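Local coordinates for galacto-N-biose/lacto-N-biose I transporter substrate-binding protein (Bifidobacterium longum, PDB 2Z8F) that binds lacto-N-biose I, galacto-N-biose and the milk sugar lacto-N-tetraose, and probably delivers such glycans to the membrane part of an ABC transporter, at residues Gly124-Asp128 with Leu308-Asn312; Asp76-Tyr82 with Gly289-Leu295; Asp12-Ile18 with His300-Ala304; Ala83-Glu87 with Tyr363-Ser368. One frame throughout, in Å; residues are numbered along the deposited sequence.

Contact 1. Residues Gly124-Asp128 with Leu308-Asn312; sequences GLPQD and LDWFN. With GAL (beta-D-galactopyranose), chain C.
Gln127 and Asn312 bring their backbones closest here, CA to CA 5.6 Å, where the end of strand 121-126 passes the C-terminal end of helix 301-311. This is helix-on-sheet packing in the alpha/beta lobe of an extracellular solute-binding protein, and most of it is buried. Gln127 carries its CG anti to the backbone N (chi1 -176°) and runs on extended, which takes its amide across to the helix. There Gln127 NE2 donates to OD1 of Asn312 at 2.9 Å in a nearly straight bond (168°). The oxygen lies close to the plane of the Gln127 amide, yet the two amides are turned 70° against each other, and the donor arrives tilted from the carbonyl plane of Asn312. Gln127 NE2 also stands at the edge of the Phe311 ring, 3.5 Å from Phe311 CE2, and is bonded to the hydroxyl of Tyr20. The other end of the Asn312 amide faces the strand: Asn312 ND2 gives a weak bond to Pro126 O at 2.9 Å. A water donates to the backbone oxygens of both Gln127 and Asn312, forming a third bridge between strand end and helix end. Beside this polar patch the packing is apolar. Leu125 and Leu308 lie alongside each other, pointing opposite ways, CB of Leu125 lying 3.8 Å from CD2 of Leu308, while Leu125 CD1 rests on the helix backbone 3.7 Å from Asp309 N. Next along the chain, Asp128 turns to the glycan pocket, where its OD2 accepts a hydrogen bond from O3 of the galactose at 2.7 Å.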
# COMPACT_ATOMS: atom_id res chain seq x y z
N GLY A 124 11.55 -13.84 2.46
CA GLY A 124 11.98 -12.67 3.26
C GLY A 124 11.16 -12.52 4.52
O GLY A 124 10.69 -13.52 5.10
N LEU A 125 10.95 -11.28 4.95
CA LEU A 125 10.11 -11.03 6.10
C LEU A 125 9.16 -9.87 5.84
O LEU A 125 9.54 -8.91 5.14
CB LEU A 125 10.94 -10.76 7.37
CG LEU A 125 11.82 -11.89 7.89
CD1 LEU A 125 12.70 -11.38 9.02
CD2 LEU A 125 10.95 -13.04 8.38
N PRO A 126 7.93 -9.93 6.41
CA PRO A 126 6.97 -8.86 6.17
C PRO A 126 7.37 -7.61 6.93
O PRO A 126 7.96 -7.71 8.03
CB PRO A 126 5.66 -9.45 6.72
CG PRO A 126 6.13 -10.26 7.92
CD PRO A 126 7.37 -10.96 7.32
N GLN A 127 7.00 -6.45 6.40
CA GLN A 127 7.41 -5.19 7.03
C GLN A 127 6.22 -4.35 7.50
O GLN A 127 6.23 -3.84 8.63
CB GLN A 127 8.34 -4.38 6.11
CG GLN A 127 8.86 -3.11 6.78
CD GLN A 127 9.91 -2.41 5.92
OE1 GLN A 127 9.56 -1.67 4.98
NE2 GLN A 127 11.20 -2.67 6.21
N ASP A 128 5.20 -4.20 6.65
CA ASP A 128 4.06 -3.33 6.99
C ASP A 128 2.78 -3.79 6.30
O ASP A 128 2.83 -4.66 5.42
CB ASP A 128 4.35 -1.86 6.62
CG ASP A 128 4.48 -1.66 5.10
OD1 ASP A 128 5.24 -2.41 4.44
OD2 ASP A 128 3.78 -0.75 4.60
N LEU A 308 17.36 -8.15 9.12
CA LEU A 308 16.00 -7.78 8.72
C LEU A 308 15.00 -7.94 9.86
O LEU A 308 14.13 -7.10 10.05
CB LEU A 308 15.54 -8.62 7.53
CG LEU A 308 14.17 -8.19 6.97
CD1 LEU A 308 14.11 -6.65 6.64
CD2 LEU A 308 13.95 -9.03 5.72
N ASP A 309 15.12 -9.06 10.61
CA ASP A 309 14.26 -9.26 11.75
C ASP A 309 14.42 -8.13 12.76
O ASP A 309 13.44 -7.65 13.31
CB ASP A 309 14.53 -10.61 12.40
CG ASP A 309 13.83 -10.75 13.71
OD1 ASP A 309 12.58 -11.00 13.69
OD2 ASP A 309 14.48 -10.59 14.77
N TRP A 310 15.66 -7.71 13.01
CA TRP A 310 15.86 -6.58 13.90
C TRP A 310 15.20 -5.32 13.31
O TRP A 310 14.42 -4.63 13.98
CB TRP A 310 17.37 -6.34 14.17
CG TRP A 310 17.63 -5.14 15.06
CD1 TRP A 310 17.66 -5.12 16.44
CD2 TRP A 310 17.87 -3.80 14.63
NE1 TRP A 310 17.91 -3.83 16.89
CE2 TRP A 310 18.05 -3.01 15.79
CE3 TRP A 310 17.95 -3.18 13.37
CZ2 TRP A 310 18.31 -1.62 15.73
CZ3 TRP A 310 18.20 -1.82 13.32
CH2 TRP A 310 18.38 -1.06 14.49
N PHE A 311 15.50 -5.03 12.04
CA PHE A 311 15.00 -3.79 11.43
C PHE A 311 13.48 -3.75 11.46
O PHE A 311 12.89 -2.73 11.83
CB PHE A 311 15.54 -3.63 10.00
CG PHE A 311 15.19 -2.31 9.37
CD1 PHE A 311 16.05 -1.22 9.52
CD2 PHE A 311 14.03 -2.16 8.64
CE1 PHE A 311 15.72 0.00 8.95
CE2 PHE A 311 13.68 -0.97 8.07
CZ PHE A 311 14.54 0.14 8.20
N ASN A 312 12.85 -4.85 11.09
CA ASN A 312 11.39 -4.90 10.98
C ASN A 312 10.68 -4.97 12.33
O ASN A 312 9.44 -4.96 12.38
CB ASN A 312 10.96 -6.07 10.10
CG ASN A 312 11.14 -5.80 8.63
OD1 ASN A 312 11.68 -4.75 8.24
ND2 ASN A 312 10.67 -6.72 7.80
C1 GAL C . 4.03 2.35 -0.27
C2 GAL C . 4.20 0.88 0.12
C3 GAL C . 4.11 0.75 1.63
C4 GAL C . 5.12 1.69 2.31
C5 GAL C . 4.91 3.14 1.84
C6 GAL C . 5.96 4.10 2.38
O2 GAL C . 3.15 0.14 -0.47
O3 GAL C . 4.35 -0.59 1.96
O4 GAL C . 6.39 1.21 1.98
O5 GAL C . 4.98 3.19 0.42
O6 GAL C . 5.53 5.43 2.17
O HOH W 1 7.13 -4.80 11.04

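Contact 2. Residues Asp76-Tyr82 with Gly289-Leu295; sequences DLAQVGY and GSAVAVL. With GAL (beta-D-galactopyranose), chain C.
Leu77-Gly81 and Ser290-Val294 are neighbouring antiparallel strands in the middle of the mixed sheet of this solute-binding fold, with the strand order expected of a type II binding protein. Six backbone hydrogen bonds join the segments, from Leu295 N to Asp76 O through the hydrogen-bonded pairs Ala78-Ala293 and Val80-Ala291 to Tyr82 N with Gly289 O. On one face Leu77 packs CB against Val292 CG1 (3.8 Å) and CD2 against Val294 CG2. At the sugar end Gln79 is fully stretched, chi1 180°, and its NE2 is shared between Ser290 OG at 3.0 Å and galactose O4 at 2.9 Å, while Arg23 N holds its OE1. The Tyr82 ring lies over the backbone of Ser290, whose C sits 3.6 Å above the ring plane toward the rim, and its OH bonds Asp128 O. With a leucine in place of Tyr82, Asp128 O would probably be left without its hydroxyl mate and the Ser290 backbone without its flat cover. Glycine suits position Gly289: its backbone angles disfavour a CB, which would also crowd Tyr82 CE2. Its N donates to galactose O2 at 3.1 Å, and Ser290 OG lies 2.8 Å from galactose O3.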
# COMPACT_ATOMS: atom_id res chain seq x y z
N ASP A 76 21.53 -7.34 -1.32
CA ASP A 76 21.11 -8.57 -0.62
C ASP A 76 19.62 -8.55 -0.29
O ASP A 76 18.95 -9.59 -0.42
CB ASP A 76 21.92 -8.73 0.67
CG ASP A 76 23.39 -8.86 0.39
OD1 ASP A 76 23.81 -9.98 0.02
OD2 ASP A 76 24.10 -7.83 0.49
N LEU A 77 19.14 -7.38 0.13
CA LEU A 77 17.79 -7.17 0.62
C LEU A 77 17.14 -6.06 -0.16
O LEU A 77 17.78 -5.02 -0.43
CB LEU A 77 17.83 -6.75 2.09
CG LEU A 77 18.23 -7.81 3.13
CD1 LEU A 77 18.49 -7.18 4.48
CD2 LEU A 77 17.10 -8.87 3.24
N ALA A 78 15.87 -6.23 -0.51
CA ALA A 78 15.15 -5.18 -1.22
C ALA A 78 13.68 -5.14 -0.84
O ALA A 78 13.04 -6.20 -0.72
CB ALA A 78 15.27 -5.38 -2.74
N GLN A 79 13.14 -3.94 -0.67
CA GLN A 79 11.70 -3.81 -0.41
C GLN A 79 10.92 -4.36 -1.61
O GLN A 79 11.20 -3.99 -2.75
CB GLN A 79 11.32 -2.35 -0.17
CG GLN A 79 9.84 -2.16 0.11
CD GLN A 79 9.49 -0.75 0.48
OE1 GLN A 79 10.36 0.05 0.86
NE2 GLN A 79 8.20 -0.41 0.38
N VAL A 80 9.94 -5.23 -1.35
CA VAL A 80 9.15 -5.81 -2.43
C VAL A 80 7.73 -5.85 -1.88
O VAL A 80 7.48 -6.42 -0.81
CB VAL A 80 9.61 -7.25 -2.75
CG1 VAL A 80 8.65 -7.93 -3.75
CG2 VAL A 80 11.04 -7.24 -3.30
N GLY A 81 6.80 -5.21 -2.60
CA GLY A 81 5.42 -5.11 -2.13
C GLY A 81 4.86 -6.52 -2.10
O GLY A 81 5.29 -7.37 -2.88
N TYR A 82 3.89 -6.79 -1.22
CA TYR A 82 3.24 -8.11 -1.27
C TYR A 82 2.69 -8.40 -2.67
O TYR A 82 2.80 -9.53 -3.16
CB TYR A 82 2.12 -8.21 -0.26
CG TYR A 82 2.57 -7.95 1.17
CD1 TYR A 82 3.66 -8.63 1.72
CD2 TYR A 82 1.89 -7.02 1.95
CE1 TYR A 82 4.07 -8.39 3.06
CE2 TYR A 82 2.27 -6.77 3.28
CZ TYR A 82 3.36 -7.45 3.83
OH TYR A 82 3.74 -7.20 5.13
N GLY A 289 1.59 -2.09 1.11
CA GLY A 289 2.09 -3.01 2.13
C GLY A 289 3.22 -3.82 1.51
O GLY A 289 3.13 -4.32 0.35
N SER A 290 4.33 -3.93 2.25
CA SER A 290 5.52 -4.53 1.70
C SER A 290 6.26 -5.51 2.60
O SER A 290 6.17 -5.45 3.84
CB SER A 290 6.53 -3.41 1.31
OG SER A 290 5.93 -2.37 0.53
N ALA A 291 7.00 -6.40 1.94
CA ALA A 291 8.00 -7.22 2.61
C ALA A 291 9.34 -6.63 2.27
O ALA A 291 9.41 -5.66 1.49
CB ALA A 291 7.93 -8.64 2.09
N VAL A 292 10.38 -7.18 2.88
CA VAL A 292 11.75 -7.04 2.37
C VAL A 292 12.19 -8.46 2.03
O VAL A 292 12.06 -9.39 2.85
CB VAL A 292 12.69 -6.33 3.37
CG1 VAL A 292 14.10 -6.26 2.79
CG2 VAL A 292 12.18 -4.95 3.68
N ALA A 293 12.62 -8.65 0.79
CA ALA A 293 12.99 -9.98 0.30
C ALA A 293 14.50 -10.12 0.16
O ALA A 293 15.21 -9.13 -0.04
CB ALA A 293 12.32 -10.25 -1.05
N VAL A 294 14.96 -11.36 0.26
CA VAL A 294 16.37 -11.69 0.01
C VAL A 294 16.48 -12.06 -1.46
O VAL A 294 15.69 -12.89 -1.95
CB VAL A 294 16.87 -12.85 0.91
CG1 VAL A 294 18.35 -13.14 0.62
CG2 VAL A 294 16.67 -12.50 2.40
N LEU A 295 17.41 -11.44 -2.17
CA LEU A 295 17.50 -11.61 -3.63
C LEU A 295 18.36 -12.82 -4.01
O LEU A 295 19.15 -13.31 -3.20
CB LEU A 295 18.00 -10.32 -4.29
CG LEU A 295 17.07 -9.11 -4.11
CD1 LEU A 295 17.47 -7.97 -5.03
CD2 LEU A 295 15.58 -9.51 -4.35
C1 GAL C . 4.03 2.35 -0.27
C2 GAL C . 4.20 0.88 0.12
C3 GAL C . 4.11 0.75 1.63
C4 GAL C . 5.12 1.69 2.31
C5 GAL C . 4.91 3.14 1.84
C6 GAL C . 5.96 4.10 2.38
O2 GAL C . 3.15 0.14 -0.47
O3 GAL C . 4.35 -0.59 1.96
O4 GAL C . 6.39 1.21 1.98
O5 GAL C . 4.98 3.19 0.42
O6 GAL C . 5.53 5.43 2.17

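Contact 3. Residues Asp12-Ile18 with His300-Ala304; sequences DGGVVNI and HPKEA. With ZN (zinc ion), chain E.
Asp12, His300 and Glu303 converge on one zinc ion, pinning the N-terminal tail to the start of helix 301-311 at the edge of the alpha/beta lobe. The Asp12 side chain runs alongside His300, pointing the other way, its carboxylate plane 83° from the imidazole, and comes in at the ring edge, Asp12 OD1 being 3.3 Å from His300 CE1. Asp12 and Glu303 meet at the metal from two sides with their carboxylates again nearly perpendicular. Glu303, one turn into the helix from the N-cap residue His300, is bent at chi2 (82°), which folds OE1 back to the metal. The close approach of Asp12 OD2 to Glu303 OE1, 3.0 Å, is thus one between ligands of a shared ion, whose positive charge probably offsets their repulsion. Val16 comes from the strand and sets CG1 over one face of His300, 3.8 Å from the ring centroid, in a CH-pi contact; CG2 lies near CE1. Replacing Val16 by a glycine is likely to strip this face of its cover and open a gap beside the imidazole, leaving its tilt held mainly by the zinc. Farther along the strand, Ile18 CD1 reaches His300 CB at 3.8 Å. Zinc itself is held by Asp12 OD2 at 2.1 Å, His300 ND1 at 2.0 Å and Glu303 OE1 at 1.9 Å.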
# COMPACT_ATOMS: atom_id res chain seq x y z
N ASP A 12 31.62 -17.73 8.15
CA ASP A 12 31.92 -16.49 7.45
C ASP A 12 33.14 -15.81 8.06
O ASP A 12 33.52 -16.11 9.20
CB ASP A 12 30.76 -15.51 7.59
CG ASP A 12 29.55 -15.91 6.80
OD1 ASP A 12 29.68 -16.71 5.84
OD2 ASP A 12 28.46 -15.40 7.17
N GLY A 13 33.71 -14.88 7.32
CA GLY A 13 34.77 -14.01 7.82
C GLY A 13 34.25 -13.07 8.90
O GLY A 13 33.04 -12.99 9.14
N GLY A 14 35.17 -12.36 9.56
CA GLY A 14 34.83 -11.50 10.67
C GLY A 14 33.75 -10.46 10.37
O GLY A 14 32.87 -10.23 11.20
N VAL A 15 33.82 -9.85 9.19
CA VAL A 15 32.84 -8.84 8.77
C VAL A 15 32.10 -9.32 7.52
O VAL A 15 32.72 -9.62 6.48
CB VAL A 15 33.53 -7.46 8.49
CG1 VAL A 15 32.50 -6.43 8.05
CG2 VAL A 15 34.29 -6.96 9.73
N VAL A 16 30.78 -9.41 7.63
CA VAL A 16 29.90 -9.67 6.52
C VAL A 16 29.27 -8.34 6.15
O VAL A 16 28.89 -7.57 7.03
CB VAL A 16 28.84 -10.75 6.91
CG1 VAL A 16 27.61 -10.68 6.03
CG2 VAL A 16 29.49 -12.14 6.84
N ASN A 17 29.19 -8.05 4.85
CA ASN A 17 28.62 -6.79 4.39
C ASN A 17 27.35 -7.07 3.62
O ASN A 17 27.39 -7.81 2.64
CB ASN A 17 29.60 -6.07 3.49
CG ASN A 17 30.78 -5.50 4.26
OD1 ASN A 17 30.65 -4.47 4.92
ND2 ASN A 17 31.94 -6.14 4.14
N ILE A 18 26.27 -6.43 4.06
CA ILE A 18 24.91 -6.59 3.53
C ILE A 18 24.46 -5.26 2.93
O ILE A 18 24.75 -4.20 3.48
CB ILE A 18 23.93 -6.95 4.72
CG1 ILE A 18 24.34 -8.28 5.36
CG2 ILE A 18 22.42 -6.94 4.29
CD1 ILE A 18 24.44 -9.43 4.39
N HIS A 300 24.83 -14.07 1.69
CA HIS A 300 24.66 -14.08 3.13
C HIS A 300 23.21 -13.99 3.55
O HIS A 300 22.83 -13.08 4.28
CB HIS A 300 25.51 -12.98 3.78
CG HIS A 300 26.98 -13.19 3.59
ND1 HIS A 300 27.69 -14.14 4.29
CD2 HIS A 300 27.86 -12.62 2.73
CE1 HIS A 300 28.95 -14.13 3.89
NE2 HIS A 300 29.08 -13.21 2.95
N PRO A 301 22.39 -14.98 3.12
CA PRO A 301 20.98 -14.96 3.51
C PRO A 301 20.74 -15.01 5.02
O PRO A 301 19.81 -14.38 5.50
CB PRO A 301 20.40 -16.22 2.86
CG PRO A 301 21.58 -17.11 2.61
CD PRO A 301 22.72 -16.17 2.32
N LYS A 302 21.55 -15.76 5.77
CA LYS A 302 21.33 -15.83 7.21
C LYS A 302 21.48 -14.48 7.90
O LYS A 302 20.65 -14.08 8.71
CB LYS A 302 22.26 -16.83 7.89
CG LYS A 302 21.92 -17.01 9.35
CD LYS A 302 22.63 -18.16 10.03
CE LYS A 302 22.10 -18.26 11.46
NZ LYS A 302 22.62 -19.46 12.23
N GLU A 303 22.57 -13.80 7.59
CA GLU A 303 22.81 -12.51 8.23
C GLU A 303 21.92 -11.40 7.67
O GLU A 303 21.51 -10.50 8.40
CB GLU A 303 24.30 -12.14 8.14
CG GLU A 303 25.23 -13.12 8.85
CD GLU A 303 25.54 -14.34 8.00
OE1 GLU A 303 25.75 -14.18 6.77
OE2 GLU A 303 25.58 -15.48 8.56
N ALA A 304 21.59 -11.46 6.38
CA ALA A 304 20.57 -10.58 5.85
C ALA A 304 19.27 -10.69 6.65
O ALA A 304 18.67 -9.68 7.01
CB ALA A 304 20.33 -10.88 4.37
ZN ZN E . 26.93 -15.30 5.77

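Contact 4. Residues Ala83-Glu87 with Tyr363-Ser368; sequences AELPE and YMPGFS. With BGC (beta-D-glucopyranose), chain B.
Glu87 holds its CG anti to the backbone N (chi1 -174°) with the rest of the chain extended, and Ser368 places OG between its own N and carbonyl carbon (chi1 69°); together these torsions bring the Ser368 hydroxyl to the syn side of the Glu87 carboxylate oxygen OE2. Glu87 accepts two hydrogen bonds from Ser368 in the first turn of helix 367-380, at the sugar pocket of this solute-binding protein. Ser368 N donates to Glu87 OE1 at 3.0 Å and Ser368 OG to Glu87 OE2 at 2.6 Å, each oxygen using its syn lone pair, which fixes the carboxylate's rotation. A negative group at a helix start would probably also be favoured by the helix dipole. Just before, Met364-Phe367 form a type II turn whose backbone angles at Gly366 call for glycine, and Gly366 CA lies 3.2 Å from Glu87 OE1. Farther back, Ala83 CB sits squarely over the Tyr363 ring, 3.5 Å from its centroid and only 6° off the normal, a CH-pi contact. Pro86 CG touches Tyr363 O at 3.4 Å. A water lies between the segments, 2.8 Å from Ala83 O and 2.7 Å from Met364 O. On the pocket side, Ser368 O accepts a hydrogen bond from O6 of the glucose at 2.9 Å.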
# COMPACT_ATOMS: atom_id res chain seq x y z
N ALA A 83 2.11 -7.37 -3.28
CA ALA A 83 1.55 -7.47 -4.64
C ALA A 83 2.59 -7.74 -5.70
O ALA A 83 2.27 -8.21 -6.81
CB ALA A 83 0.79 -6.22 -4.99
N GLU A 84 3.85 -7.41 -5.38
CA GLU A 84 4.97 -7.57 -6.31
C GLU A 84 5.69 -8.90 -6.14
O GLU A 84 6.44 -9.31 -7.03
CB GLU A 84 6.00 -6.46 -6.07
CG GLU A 84 5.49 -5.07 -6.45
CD GLU A 84 6.51 -3.95 -6.19
OE1 GLU A 84 7.23 -3.98 -5.16
OE2 GLU A 84 6.54 -3.00 -7.02
N LEU A 85 5.53 -9.54 -4.98
CA LEU A 85 6.35 -10.71 -4.65
C LEU A 85 6.14 -11.90 -5.61
O LEU A 85 7.11 -12.49 -6.07
CB LEU A 85 6.18 -11.10 -3.17
CG LEU A 85 7.22 -12.03 -2.56
CD1 LEU A 85 7.51 -11.58 -1.14
CD2 LEU A 85 6.77 -13.48 -2.54
N PRO A 86 4.87 -12.23 -5.93
CA PRO A 86 4.68 -13.32 -6.91
C PRO A 86 5.35 -13.01 -8.25
O PRO A 86 5.96 -13.89 -8.86
CB PRO A 86 3.14 -13.43 -7.00
CG PRO A 86 2.64 -12.90 -5.68
CD PRO A 86 3.58 -11.70 -5.46
N GLU A 87 5.30 -11.76 -8.67
CA GLU A 87 5.91 -11.35 -9.94
C GLU A 87 7.43 -11.54 -9.93
O GLU A 87 8.01 -12.14 -10.83
CB GLU A 87 5.57 -9.90 -10.20
CG GLU A 87 6.02 -9.38 -11.56
CD GLU A 87 5.32 -8.08 -11.95
OE1 GLU A 87 4.19 -7.80 -11.48
OE2 GLU A 87 5.90 -7.34 -12.74
N TYR A 363 -2.45 -11.80 -5.30
CA TYR A 363 -2.03 -11.11 -6.52
C TYR A 363 -1.38 -12.07 -7.50
O TYR A 363 -0.40 -12.74 -7.17
CB TYR A 363 -1.04 -9.98 -6.19
CG TYR A 363 -1.66 -8.88 -5.38
CD1 TYR A 363 -2.32 -7.80 -5.98
CD2 TYR A 363 -1.62 -8.94 -3.97
CE1 TYR A 363 -2.88 -6.78 -5.22
CE2 TYR A 363 -2.19 -7.94 -3.20
CZ TYR A 363 -2.83 -6.87 -3.80
OH TYR A 363 -3.38 -5.89 -3.03
N MET A 364 -1.90 -12.13 -8.74
CA MET A 364 -1.25 -12.93 -9.77
C MET A 364 0.17 -12.42 -10.07
O MET A 364 0.44 -11.22 -9.95
CB MET A 364 -2.04 -12.86 -11.09
CG MET A 364 -2.48 -11.44 -11.48
SD MET A 364 -3.03 -11.40 -13.21
CE MET A 364 -1.48 -11.09 -14.02
N PRO A 365 1.06 -13.32 -10.48
CA PRO A 365 2.36 -12.84 -10.99
C PRO A 365 2.15 -11.96 -12.22
O PRO A 365 1.43 -12.36 -13.14
CB PRO A 365 3.10 -14.12 -11.38
CG PRO A 365 2.08 -15.23 -11.34
CD PRO A 365 0.92 -14.79 -10.51
N GLY A 366 2.78 -10.78 -12.24
CA GLY A 366 2.57 -9.84 -13.35
C GLY A 366 1.52 -8.77 -13.10
O GLY A 366 1.11 -8.03 -14.02
N PHE A 367 1.09 -8.65 -11.85
CA PHE A 367 0.06 -7.68 -11.49
C PHE A 367 0.49 -6.24 -11.83
O PHE A 367 -0.35 -5.36 -12.01
CB PHE A 367 -0.33 -7.79 -10.01
CG PHE A 367 -1.46 -6.89 -9.63
CD1 PHE A 367 -2.79 -7.23 -9.97
CD2 PHE A 367 -1.24 -5.69 -8.95
CE1 PHE A 367 -3.85 -6.38 -9.64
CE2 PHE A 367 -2.29 -4.84 -8.62
CZ PHE A 367 -3.60 -5.18 -8.95
N SER A 368 1.79 -6.01 -11.94
CA SER A 368 2.26 -4.67 -12.30
C SER A 368 1.67 -4.17 -13.62
O SER A 368 1.36 -2.98 -13.76
CB SER A 368 3.78 -4.66 -12.34
OG SER A 368 4.26 -5.43 -13.43
C2 BGC B . 2.57 4.01 -14.25
C3 BGC B . 2.94 4.15 -12.77
C4 BGC B . 2.25 3.06 -11.90
C5 BGC B . 2.44 1.69 -12.56
C6 BGC B . 1.76 0.51 -11.85
C1 BGC B . 2.77 2.58 -14.72
O1 BGC B . 2.33 2.53 -16.06
O2 BGC B . 3.38 4.87 -15.05
O3 BGC B . 2.56 5.44 -12.38
O4 BGC B . 2.84 3.02 -10.61
O5 BGC B . 1.99 1.71 -13.91
O6 BGC B . 2.41 -0.68 -12.29
O HOH W 2 2.65 -10.13 -8.76

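Contacts 1, 2 and 3 all reach the mixed sheet. Contacts 1 and 2, centres 9 Å apart, meet through the neighbouring strands 121-126 and 290-294 and touch the same galactose. Contact 3 lies about 17 Å from the centre of contact 1, at the opposite end of helix 301-311. Contact 4 is 13 Å from contact 2 by centres; its first segment directly follows that of contact 2, strand 77-81 leading into helix 85-90. The first segments come in the order 12-18, 76-82, 83-87, 124-128, the second as 289-295, 300-304, 308-312, 363-368. Distant parts of the chain therefore assemble the pocket, contacts 1 and 2 holding the galactose and contact 4 the glucose, while the zinc of contact 3 sits remote from it.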